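Local coordinates for protein D-isomer specific 2-hydroxyacid dehydrogenase NAD-binding (Xanthobacter autotrophicus, PDB 4XA8) that probably oxidises or reduces D-2-hydroxyacids and their keto counterparts, using a nicotinamide cofactor held by a Rossmann-type domain, at residues L150-L155 and K178-V183; Q105-F110 and I231-G236; F113-H118 and H166-R171; H187-L192 and R213-A218. All coordinates share one frame; numbering follows the deposited sequence.

Contact 1. Residues L150-L155 and K178-V183; sequences LGLGDL and KALEGV
Lys178 lies with its aliphatic chain against Leu152 of the glycine-rich turn of a Rossmann-type NAD-binding domain, where Gly151 and Gly153 fit the GxGxxG pattern between strand 146-150 and helix 154-165. Leu152, Asp154 and Leu155 are NADPH-binding residues, although no cofactor is bound to this chain. In the loop between strands 169-174 and 184-187, Lys178 CG sits 3.8 Å from Leu152 CD1, the two side chains running antiparallel alongside one another. Bends at chi2 (-76°) and chi4 (-72°) fold the lysine along the turn, so that its CE passes close to the carbonyl of Leu152 while NZ makes a weak hydrogen bond to Ser174 OG. Ala179 turns its methyl away, and Leu180 comes back in: its CD1 meets both methyls of Leu152, and its side chain also packs on Ala157 of helix 154-165. Both leucines and Lys178 also touch Cys185 of strand 184-187. The chain then reverses in a type II beta turn from Leu180 to Val183, with Gly182 at positive phi, closed by a 3.1 Å bond from Val183 N to Leu180 O. Across the contact the apolar layer is finished by Leu152 CD2, 4.0 Å from Leu180 CD1.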
loop_
_atom_site.group_PDB
_atom_site.type_symbol
_atom_site.label_atom_id
_atom_site.label_comp_id
_atom_site.label_asym_id
_atom_site.label_seq_id
_atom_site.Cartn_x
_atom_site.Cartn_y
_atom_site.Cartn_z
ATOM N N LEU A 150 -6.232 5.610 16.061
ATOM C CA LEU A 150 -6.153 6.420 17.257
ATOM C C LEU A 150 -6.193 7.889 16.833
ATOM O O LEU A 150 -5.215 8.424 16.333
ATOM C CB LEU A 150 -4.885 6.039 18.039
ATOM C CG LEU A 150 -4.643 6.682 19.372
ATOM C CD1 LEU A 150 -5.570 6.102 20.431
ATOM C CD2 LEU A 150 -3.192 6.460 19.766
ATOM N N GLY A 151 -7.346 8.525 17.003
ATOM C CA GLY A 151 -7.578 9.934 16.655
ATOM C C GLY A 151 -8.591 10.001 15.548
ATOM O O GLY A 151 -8.381 9.367 14.519
ATOM N N LEU A 152 -9.733 10.680 15.777
ATOM C CA LEU A 152 -10.775 10.760 14.737
ATOM C C LEU A 152 -11.206 12.168 14.426
ATOM O O LEU A 152 -12.403 12.453 14.291
ATOM C CB LEU A 152 -12.001 9.920 15.118
ATOM C CG LEU A 152 -11.825 8.417 15.306
ATOM C CD1 LEU A 152 -13.120 7.837 15.906
ATOM C CD2 LEU A 152 -11.476 7.703 13.997
ATOM N N GLY A 153 -10.211 13.043 14.325
ATOM C CA GLY A 153 -10.365 14.371 13.723
ATOM C C GLY A 153 -10.542 14.243 12.227
ATOM O O GLY A 153 -10.776 13.158 11.733
ATOM N N ASP A 154 -10.436 15.348 11.510
ATOM C CA ASP A 154 -10.735 15.331 10.088
ATOM C C ASP A 154 -9.883 14.298 9.365
ATOM O O ASP A 154 -10.406 13.510 8.572
ATOM C CB ASP A 154 -10.530 16.691 9.475
ATOM C CG ASP A 154 -11.615 17.678 9.875
ATOM O OD1 ASP A 154 -12.751 17.270 10.206
ATOM O OD2 ASP A 154 -11.318 18.872 9.839
ATOM N N LEU A 155 -8.604 14.207 9.699
ATOM C CA LEU A 155 -7.739 13.253 8.995
ATOM C C LEU A 155 -8.033 11.815 9.427
ATOM O O LEU A 155 -8.185 10.962 8.586
ATOM C CB LEU A 155 -6.269 13.615 9.191
ATOM C CG LEU A 155 -5.889 14.971 8.593
ATOM C CD1 LEU A 155 -4.479 15.347 9.030
ATOM C CD2 LEU A 155 -5.983 14.968 7.084
ATOM N N LYS A 178 -18.077 9.773 18.723
ATOM C CA LYS A 178 -18.079 9.797 17.253
ATOM C C LYS A 178 -19.048 8.720 16.748
ATOM O O LYS A 178 -19.318 7.700 17.418
ATOM C CB LYS A 178 -16.680 9.496 16.695
ATOM C CG LYS A 178 -15.569 10.450 17.113
ATOM C CD LYS A 178 -15.686 11.761 16.346
ATOM C CE LYS A 178 -14.670 12.830 16.760
ATOM N NZ LYS A 178 -14.966 13.400 18.105
ATOM N N ALA A 179 -19.639 9.020 15.598
ATOM C CA ALA A 179 -20.480 8.113 14.878
ATOM C C ALA A 179 -19.991 8.110 13.437
ATOM O O ALA A 179 -20.245 9.047 12.701
ATOM C CB ALA A 179 -21.923 8.562 14.954
ATOM N N LEU A 180 -19.242 7.096 13.070
ATOM C CA LEU A 180 -18.711 6.967 11.733
ATOM C C LEU A 180 -19.204 5.638 11.193
ATOM O O LEU A 180 -19.008 4.588 11.814
ATOM C CB LEU A 180 -17.204 6.987 11.759
ATOM C CG LEU A 180 -16.552 8.286 12.194
ATOM C CD1 LEU A 180 -15.046 8.014 12.315
ATOM C CD2 LEU A 180 -16.847 9.427 11.220
ATOM N N GLU A 181 -19.866 5.702 10.044
ATOM C CA GLU A 181 -20.527 4.552 9.462
ATOM C C GLU A 181 -19.517 3.448 9.164
ATOM O O GLU A 181 -18.477 3.685 8.554
ATOM C CB GLU A 181 -21.271 4.985 8.196
ATOM C CG GLU A 181 -21.976 3.863 7.463
ATOM C CD GLU A 181 -22.986 3.133 8.330
ATOM O OE1 GLU A 181 -23.581 3.759 9.246
ATOM O OE2 GLU A 181 -23.179 1.921 8.081
ATOM N N GLY A 182 -19.806 2.241 9.642
ATOM C CA GLY A 182 -18.893 1.094 9.474
ATOM C C GLY A 182 -17.618 1.041 10.318
ATOM O O GLY A 182 -16.734 0.183 10.067
ATOM N N VAL A 183 -17.496 1.935 11.308
ATOM C CA VAL A 183 -16.329 1.997 12.182
ATOM C C VAL A 183 -16.784 1.789 13.615
ATOM O O VAL A 183 -17.723 2.428 14.069
ATOM C CB VAL A 183 -15.580 3.369 12.028
ATOM C CG1 VAL A 183 -14.384 3.476 12.971
ATOM C CG2 VAL A 183 -15.100 3.575 10.573
#

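Contact 2. Residues Q105-F110 and I231-G236; sequences QMMASF and INVARG
Met107, on the long helix 103-119, reaches Val233, just past the C-terminal end of strand 228-232. From CB the chain leaves with CG anti to the backbone N (chi1 170°) and then bends at both following torsions, which swings the thioether across the valine. Met107 SD lies 3.9 Å from Val233 CG2 and almost as close to Val233 CB; the terminal CE of Met107 continues past them to 3.9 Å from Val233 O. One turn further along the helix, Phe110 presents the edge of its ring to the other branch of the valine. Val233 CG1 lies near the ring plane, 3.9 Å from Phe110 CE2 and equally near Phe110 CD2, so the two helix residues take one methyl each. Just before the valine, Asn232 forms an Asx turn: its OD1 accepts from Ala234 N at 3.2 Å, with the donor standing well above the carbonyl plane. Val233 and Ala234 both belong to the NADPH site, and Met107 and Phe110 also pack on Ala285 of that site. Across these segments no hydrogen bond forms; cohesion rests on dispersion between thioether, ring edge and methyls, consistent with a buried apolar backing to the cofactor-binding strand end.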
loop_
_atom_site.group_PDB
_atom_site.type_symbol
_atom_site.label_atom_id
_atom_site.label_comp_id
_atom_site.label_asym_id
_atom_site.label_seq_id
_atom_site.Cartn_x
_atom_site.Cartn_y
_atom_site.Cartn_z
ATOM N N GLN A 105 -6.995 13.461 1.628
ATOM C CA GLN A 105 -6.909 12.359 0.623
ATOM C C GLN A 105 -5.547 11.709 0.572
ATOM O O GLN A 105 -5.423 10.516 0.663
ATOM C CB GLN A 105 -7.203 12.893 -0.790
ATOM C CG GLN A 105 -7.060 11.803 -1.841
ATOM C CD GLN A 105 -8.078 10.714 -1.613
ATOM O OE1 GLN A 105 -9.242 10.875 -2.023
ATOM N NE2 GLN A 105 -7.665 9.582 -0.976
ATOM N N MET A 106 -4.516 12.519 0.441
ATOM C CA MET A 106 -3.173 12.027 0.414
ATOM C C MET A 106 -2.779 11.294 1.712
ATOM O O MET A 106 -2.082 10.294 1.695
ATOM C CB MET A 106 -2.240 13.205 0.184
ATOM C CG MET A 106 -0.782 12.832 -0.009
ATOM S SD MET A 106 0.269 14.297 -0.073
ATOM C CE MET A 106 1.848 13.497 -0.218
ATOM N N MET A 107 -3.206 11.823 2.847
ATOM C CA MET A 107 -3.006 11.128 4.092
ATOM C C MET A 107 -3.789 9.797 4.160
ATOM O O MET A 107 -3.252 8.780 4.579
ATOM C CB MET A 107 -3.368 12.057 5.268
ATOM C CG MET A 107 -3.421 11.336 6.584
ATOM S SD MET A 107 -1.795 10.852 7.175
ATOM C CE MET A 107 -1.262 12.461 7.818
ATOM N N ALA A 108 -5.054 9.796 3.746
ATOM C CA ALA A 108 -5.830 8.576 3.823
ATOM C C ALA A 108 -5.222 7.529 2.926
ATOM O O ALA A 108 -5.219 6.351 3.288
ATOM C CB ALA A 108 -7.263 8.795 3.393
ATOM N N SER A 109 -4.758 7.933 1.745
ATOM C CA SER A 109 -4.156 6.998 0.792
ATOM C C SER A 109 -2.877 6.448 1.411
ATOM O O SER A 109 -2.602 5.235 1.334
ATOM C CB SER A 109 -3.832 7.720 -0.528
ATOM O OG SER A 109 -4.999 8.142 -1.202
ATOM N N PHE A 110 -2.068 7.290 2.065
ATOM C CA PHE A 110 -0.848 6.795 2.667
ATOM C C PHE A 110 -1.138 5.770 3.821
ATOM O O PHE A 110 -0.493 4.746 3.946
ATOM C CB PHE A 110 0.010 7.958 3.212
ATOM C CG PHE A 110 1.368 7.513 3.684
ATOM C CD1 PHE A 110 2.348 7.195 2.766
ATOM C CD2 PHE A 110 1.641 7.345 5.015
ATOM C CE1 PHE A 110 3.600 6.758 3.181
ATOM C CE2 PHE A 110 2.878 6.912 5.431
ATOM C CZ PHE A 110 3.868 6.618 4.515
ATOM N N ILE A 231 1.750 1.871 13.318
ATOM C CA ILE A 231 1.933 2.845 12.268
ATOM C C ILE A 231 1.795 4.246 12.907
ATOM O O ILE A 231 0.784 4.515 13.570
ATOM C CB ILE A 231 0.864 2.707 11.204
ATOM C CG1 ILE A 231 1.000 1.356 10.512
ATOM C CG2 ILE A 231 0.938 3.842 10.174
ATOM C CD1 ILE A 231 -0.251 0.955 9.790
ATOM N N ASN A 232 2.793 5.112 12.709
ATOM C CA ASN A 232 2.734 6.517 13.255
ATOM C C ASN A 232 2.824 7.526 12.147
ATOM O O ASN A 232 3.856 7.595 11.466
ATOM C CB ASN A 232 3.831 6.795 14.235
ATOM C CG ASN A 232 3.580 8.074 15.018
ATOM O OD1 ASN A 232 2.499 8.659 14.934
ATOM N ND2 ASN A 232 4.586 8.517 15.754
ATOM N N VAL A 233 1.725 8.267 11.924
ATOM C CA VAL A 233 1.687 9.332 10.925
ATOM C C VAL A 233 1.278 10.669 11.585
ATOM O O VAL A 233 0.995 11.623 10.879
ATOM C CB VAL A 233 0.754 9.020 9.733
ATOM C CG1 VAL A 233 1.313 7.819 8.913
ATOM C CG2 VAL A 233 -0.654 8.689 10.202
ATOM N N ALA A 234 1.276 10.762 12.901
ATOM C CA ALA A 234 0.808 11.988 13.571
ATOM C C ALA A 234 2.002 12.896 13.789
ATOM O O ALA A 234 2.292 13.743 12.985
ATOM C CB ALA A 234 0.162 11.672 14.894
ATOM N N ARG A 235 2.686 12.682 14.884
ATOM C CA ARG A 235 3.781 13.531 15.338
ATOM C C ARG A 235 4.598 12.596 16.238
ATOM O O ARG A 235 4.030 11.742 16.976
ATOM C CB ARG A 235 3.302 14.778 16.124
ATOM C CG ARG A 235 2.561 15.843 15.331
ATOM C CD ARG A 235 3.399 16.401 14.186
ATOM N N GLY A 236 5.921 12.715 16.131
ATOM C CA GLY A 236 6.838 11.863 16.880
ATOM C C GLY A 236 6.481 11.742 18.355
ATOM O O GLY A 236 6.403 10.613 18.855
#

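Contact 3. Residues F113-H118 and H166-R171; sequences FCVLRH and HGFDVR
The ring of Phe168 is met by two neighbouring residues of helix 103-119 in two different ways. Val115 places CG1 over one face, offset toward the rim and 4.1 Å from Phe168 CE2, the valine facing the oncoming ring. Leu116 instead works at the edge: its CD2 lies near the ring plane, 3.7 Å from Phe168 CZ, and the leucine stands roughly perpendicular to the phenylalanine. Each uses one methyl; Val115 CG1 meets Phe168 CE2, Leu116 CD2 both CZ and CE2. The valine methyl is brought there by a chi1 of 170°, which sets CG1 anti to the backbone N. Phe168 stands in the connection between helix 154-165 and strand 169-174, so the contact joins the second strand of the Rossmann-type sheet to the helix that leads into the domain. Gly167, at positive phi, carries the chain from His166 to this aromatic residue, while His166 ND1 is tied back to Glu162 O of the preceding helix. Ala142 and Ile145 also pack on Phe168. On the helix side, Leu116 additionally touches Phe113 of the second subunit, and His166 packs on Ser109 of that subunit.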
loop_
_atom_site.group_PDB
_atom_site.type_symbol
_atom_site.label_atom_id
_atom_site.label_comp_id
_atom_site.label_asym_id
_atom_site.label_seq_id
_atom_site.Cartn_x
_atom_site.Cartn_y
_atom_site.Cartn_z
ATOM N N PHE A 113 -2.049 2.454 2.354
ATOM C CA PHE A 113 -0.798 1.763 1.994
ATOM C C PHE A 113 -0.130 1.097 3.210
ATOM O O PHE A 113 0.248 -0.070 3.144
ATOM C CB PHE A 113 0.192 2.745 1.324
ATOM C CG PHE A 113 1.627 2.280 1.406
ATOM C CD1 PHE A 113 2.109 1.304 0.555
ATOM C CD2 PHE A 113 2.475 2.801 2.363
ATOM C CE1 PHE A 113 3.438 0.859 0.676
ATOM C CE2 PHE A 113 3.796 2.361 2.502
ATOM C CZ PHE A 113 4.265 1.377 1.673
ATOM N N CYS A 114 0.011 1.835 4.326
ATOM C CA CYS A 114 0.709 1.296 5.504
ATOM C C CYS A 114 -0.083 0.128 6.153
ATOM O O CYS A 114 0.478 -0.912 6.500
ATOM C CB CYS A 114 0.854 2.380 6.577
ATOM S SG CYS A 114 1.927 3.729 6.148
ATOM N N VAL A 115 -1.407 0.288 6.249
ATOM C CA VAL A 115 -2.263 -0.760 6.814
ATOM C C VAL A 115 -2.201 -1.997 5.917
ATOM O O VAL A 115 -2.025 -3.121 6.451
ATOM C CB VAL A 115 -3.689 -0.302 7.004
ATOM C CG1 VAL A 115 -4.617 -1.468 7.367
ATOM C CG2 VAL A 115 -3.714 0.758 8.071
ATOM N N LEU A 116 -2.286 -1.819 4.587
ATOM C CA LEU A 116 -2.281 -3.005 3.681
ATOM C C LEU A 116 -0.907 -3.725 3.696
ATOM O O LEU A 116 -0.817 -4.966 3.657
ATOM C CB LEU A 116 -2.638 -2.618 2.233
ATOM C CG LEU A 116 -4.076 -2.163 1.971
ATOM C CD1 LEU A 116 -4.245 -1.524 0.594
ATOM C CD2 LEU A 116 -4.926 -3.383 2.127
ATOM N N ARG A 117 0.134 -2.926 3.806
ATOM C CA ARG A 117 1.476 -3.457 3.818
ATOM C C ARG A 117 1.611 -4.409 5.060
ATOM O O ARG A 117 2.134 -5.515 4.942
ATOM C CB ARG A 117 2.476 -2.318 3.809
ATOM C CG ARG A 117 3.933 -2.627 4.052
ATOM C CD ARG A 117 4.882 -1.411 3.937
ATOM N NE ARG A 117 6.227 -1.964 4.088
ATOM C CZ ARG A 117 6.816 -2.221 5.235
ATOM N NH1 ARG A 117 6.227 -1.915 6.373
ATOM N NH2 ARG A 117 8.004 -2.832 5.252
ATOM N N HIS A 118 1.131 -4.003 6.225
ATOM C CA HIS A 118 1.155 -4.877 7.410
ATOM C C HIS A 118 0.154 -6.024 7.383
ATOM O O HIS A 118 0.479 -7.142 7.780
ATOM C CB HIS A 118 0.985 -4.043 8.690
ATOM C CG HIS A 118 2.179 -3.196 8.988
ATOM N ND1 HIS A 118 3.407 -3.738 9.304
ATOM C CD2 HIS A 118 2.354 -1.857 8.961
ATOM C CE1 HIS A 118 4.279 -2.763 9.490
ATOM N NE2 HIS A 118 3.657 -1.618 9.302
ATOM N N HIS A 166 -12.304 -1.356 2.630
ATOM C CA HIS A 166 -11.510 -2.524 2.332
ATOM C C HIS A 166 -11.830 -3.804 3.143
ATOM O O HIS A 166 -11.151 -4.839 2.973
ATOM C CB HIS A 166 -10.035 -2.111 2.381
ATOM C CG HIS A 166 -9.685 -1.220 1.248
ATOM N ND1 HIS A 166 -10.017 0.120 1.208
ATOM C CD2 HIS A 166 -9.141 -1.506 0.046
ATOM C CE1 HIS A 166 -9.656 0.625 0.039
ATOM N NE2 HIS A 166 -9.119 -0.347 -0.674
ATOM N N GLY A 167 -12.908 -3.770 3.943
ATOM C CA GLY A 167 -13.411 -4.953 4.604
ATOM C C GLY A 167 -12.796 -5.256 5.979
ATOM O O GLY A 167 -13.170 -6.219 6.624
ATOM N N PHE A 168 -11.821 -4.460 6.418
ATOM C CA PHE A 168 -11.207 -4.685 7.729
ATOM C C PHE A 168 -12.191 -4.484 8.879
ATOM O O PHE A 168 -13.215 -3.795 8.715
ATOM C CB PHE A 168 -10.008 -3.731 7.927
ATOM C CG PHE A 168 -8.879 -3.992 6.967
ATOM C CD1 PHE A 168 -8.187 -5.158 7.043
ATOM C CD2 PHE A 168 -8.550 -3.072 5.965
ATOM C CE1 PHE A 168 -7.138 -5.444 6.161
ATOM C CE2 PHE A 168 -7.513 -3.335 5.056
ATOM C CZ PHE A 168 -6.801 -4.521 5.158
ATOM N N ASP A 169 -11.921 -5.115 10.015
ATOM C CA ASP A 169 -12.680 -4.820 11.235
ATOM C C ASP A 169 -12.098 -3.515 11.853
ATOM O O ASP A 169 -11.131 -3.560 12.641
ATOM C CB ASP A 169 -12.568 -6.021 12.183
ATOM C CG ASP A 169 -13.394 -5.866 13.459
ATOM O OD1 ASP A 169 -13.954 -4.781 13.729
ATOM O OD2 ASP A 169 -13.402 -6.840 14.223
ATOM N N VAL A 170 -12.629 -2.368 11.411
ATOM C CA VAL A 170 -12.023 -1.057 11.713
ATOM C C VAL A 170 -12.630 -0.483 13.000
ATOM O O VAL A 170 -13.851 -0.461 13.177
ATOM C CB VAL A 170 -12.151 -0.068 10.538
ATOM C CG1 VAL A 170 -11.478 1.270 10.828
ATOM C CG2 VAL A 170 -11.584 -0.665 9.271
ATOM N N ARG A 171 -11.748 -0.099 13.922
ATOM C CA ARG A 171 -12.151 0.585 15.135
ATOM C C ARG A 171 -11.505 1.940 15.165
ATOM O O ARG A 171 -10.486 2.130 14.543
ATOM C CB ARG A 171 -11.851 -0.275 16.403
ATOM C CG ARG A 171 -10.492 -0.971 16.393
ATOM C CD ARG A 171 -10.096 -1.677 17.705
ATOM N NE ARG A 171 -11.062 -2.689 17.992
ATOM C CZ ARG A 171 -11.351 -3.233 19.152
ATOM N NH1 ARG A 171 -10.691 -2.991 20.299
ATOM N NH2 ARG A 171 -12.331 -4.099 19.135
#

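Contact 4. Residues H187-L192 and R213-A218; sequences HGLEAL and RGLMNA
Two loops meet here beyond the C-terminal ends of strands 184-187 and 201-204 of the Rossmann-type sheet: the one leading from strand 184-187 into helix 192-197, and the one that follows strand 201-204 and runs up to helix 218-223. Leu215 of the second loop is shared between two leucines of the first. Leu215 CD1 lies 3.8 Å from Leu189 CD2, the side chains meeting at a slant, whereas the other methyl, Leu215 CD2, faces Leu192 CD2 tip to tip at 4.2 Å. With CG anti to the backbone N (chi1 -175°), Leu215 puts its branch point between the two leucines, one methyl to each. Leu189 and Leu192 are three residues apart in a helical turn, marked by the 3.1 Å backbone bond from Leu192 N to Leu189 O, and this spacing lets the ends of both side chains reach Leu215. Leu189 is the more exposed of the two; Leu192 is buried and packs further on Leu150 of strand 146-150 and Trp173 of strand 169-174. Trp173 NE1 also hydrogen-bonds to Gly188 O, just ahead of the turn. On the other loop, Met216 is the centre of an inverse gamma turn, and Asn217 occupies the N-cap of helix 218-223, its OD1 accepting from Arg220 N. Arg220 in turn donates from NH1 to Leu215 O, so the carbonyl behind the central leucine is held from the next helix. The two connections, each running from a parallel strand to a helix, are part of the alternating strand-helix order of the Rossmann-type fold.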
loop_
_atom_site.group_PDB
_atom_site.type_symbol
_atom_site.label_atom_id
_atom_site.label_comp_id
_atom_site.label_asym_id
_atom_site.label_seq_id
_atom_site.Cartn_x
_atom_site.Cartn_y
_atom_site.Cartn_z
ATOM N N HIS A 187 -14.567 5.885 22.806
ATOM C CA HIS A 187 -14.184 7.207 23.248
ATOM C C HIS A 187 -13.863 7.298 24.728
ATOM O O HIS A 187 -14.391 6.523 25.537
ATOM C CB HIS A 187 -15.253 8.220 22.829
ATOM C CG HIS A 187 -16.453 8.227 23.714
ATOM N ND1 HIS A 187 -17.485 7.318 23.573
ATOM C CD2 HIS A 187 -16.784 9.014 24.771
ATOM C CE1 HIS A 187 -18.380 7.522 24.525
ATOM N NE2 HIS A 187 -17.994 8.563 25.245
ATOM N N GLY A 188 -13.016 8.292 25.054
ATOM C CA GLY A 188 -12.574 8.580 26.403
ATOM C C GLY A 188 -11.306 7.854 26.804
ATOM O O GLY A 188 -11.050 6.731 26.344
ATOM N N LEU A 189 -10.552 8.445 27.742
ATOM C CA LEU A 189 -9.347 7.788 28.218
ATOM C C LEU A 189 -9.616 6.413 28.858
ATOM O O LEU A 189 -8.796 5.483 28.712
ATOM C CB LEU A 189 -8.559 8.676 29.191
ATOM C CG LEU A 189 -7.914 9.882 28.470
ATOM C CD1 LEU A 189 -7.363 10.836 29.506
ATOM C CD2 LEU A 189 -6.831 9.478 27.481
ATOM N N GLU A 190 -10.752 6.273 29.515
ATOM C CA GLU A 190 -11.111 5.024 30.166
ATOM C C GLU A 190 -11.262 3.872 29.159
ATOM O O GLU A 190 -11.059 2.709 29.521
ATOM C CB GLU A 190 -12.439 5.248 30.928
ATOM C CG GLU A 190 -12.826 4.192 31.951
ATOM C CD GLU A 190 -13.517 4.757 33.217
ATOM O OE1 GLU A 190 -12.931 5.612 33.922
ATOM O OE2 GLU A 190 -14.633 4.316 33.547
ATOM N N ALA A 191 -11.652 4.201 27.919
ATOM C CA ALA A 191 -11.829 3.226 26.850
ATOM C C ALA A 191 -10.551 2.902 26.085
ATOM O O ALA A 191 -10.525 1.979 25.274
ATOM C CB ALA A 191 -12.918 3.690 25.872
ATOM N N LEU A 192 -9.467 3.617 26.365
ATOM C CA LEU A 192 -8.255 3.433 25.611
ATOM C C LEU A 192 -7.600 2.056 25.787
ATOM O O LEU A 192 -7.198 1.441 24.803
ATOM C CB LEU A 192 -7.307 4.601 25.935
ATOM C CG LEU A 192 -6.076 4.800 25.118
ATOM C CD1 LEU A 192 -6.446 4.977 23.650
ATOM C CD2 LEU A 192 -5.315 6.009 25.723
ATOM N N ARG A 213 0.288 14.741 24.080
ATOM C CA ARG A 213 1.734 14.603 24.067
ATOM C C ARG A 213 2.067 13.437 24.963
ATOM O O ARG A 213 1.525 13.349 26.050
ATOM C CB ARG A 213 2.456 15.868 24.567
ATOM C CG ARG A 213 3.962 15.660 24.729
ATOM C CD ARG A 213 4.617 16.837 25.419
ATOM N NE ARG A 213 4.638 17.974 24.514
ATOM C CZ ARG A 213 5.528 18.155 23.549
ATOM N NH1 ARG A 213 6.522 17.292 23.353
ATOM N NH2 ARG A 213 5.419 19.222 22.778
ATOM N N GLY A 214 2.910 12.527 24.482
ATOM C CA GLY A 214 3.279 11.318 25.220
ATOM C C GLY A 214 2.139 10.377 25.625
ATOM O O GLY A 214 2.294 9.571 26.555
ATOM N N LEU A 215 1.001 10.439 24.945
ATOM C CA LEU A 215 -0.113 9.548 25.299
ATOM C C LEU A 215 0.235 8.083 25.031
ATOM O O LEU A 215 -0.146 7.220 25.810
ATOM C CB LEU A 215 -1.350 9.941 24.532
ATOM C CG LEU A 215 -2.651 9.196 24.846
ATOM C CD1 LEU A 215 -3.332 9.780 26.049
ATOM C CD2 LEU A 215 -3.606 9.245 23.670
ATOM N N MET A 216 0.917 7.790 23.918
ATOM C CA MET A 216 1.361 6.427 23.616
ATOM C C MET A 216 2.723 6.224 24.303
ATOM O O MET A 216 3.768 6.225 23.672
ATOM C CB MET A 216 1.397 6.157 22.112
ATOM C CG MET A 216 0.011 6.049 21.448
ATOM S SD MET A 216 -1.148 4.901 22.297
ATOM C CE MET A 216 -0.192 3.434 21.946
ATOM N N ASN A 217 2.656 6.092 25.630
ATOM C CA ASN A 217 3.796 5.813 26.515
ATOM C C ASN A 217 3.954 4.300 26.752
ATOM O O ASN A 217 3.216 3.493 26.176
ATOM C CB ASN A 217 3.606 6.552 27.853
ATOM C CG ASN A 217 2.334 6.119 28.609
ATOM O OD1 ASN A 217 1.712 5.086 28.328
ATOM N ND2 ASN A 217 1.971 6.896 29.589
ATOM N N ALA A 218 4.898 3.899 27.599
ATOM C CA ALA A 218 5.073 2.468 27.887
ATOM C C ALA A 218 3.780 1.783 28.361
ATOM O O ALA A 218 3.461 0.698 27.930
ATOM C CB ALA A 218 6.180 2.269 28.911
#

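In the fold
All four contacts lie in or against the Rossmann-type domain, and contacts 1 and 2 carry NADPH-site residues. Contacts 2 and 3 share helix 103-119, with centres 13 Å apart; Ile231 CD1 of contact 2 lies 3.7 Å from Cys114 CB of contact 3, and both contacts touch the second subunit. Contact 1 bridges to contact 3 through Val183 CG1, 3.9 Å from Arg171 C, and to contact 4 through Leu150, whose CD1 lies 3.5 Å from Leu192 CD1. Contacts 3 and 4 are farthest apart, with centres 21 Å apart. In contact 4, Leu189 has its side chain about 7 Å from that of Arg175, another NADPH-site residue.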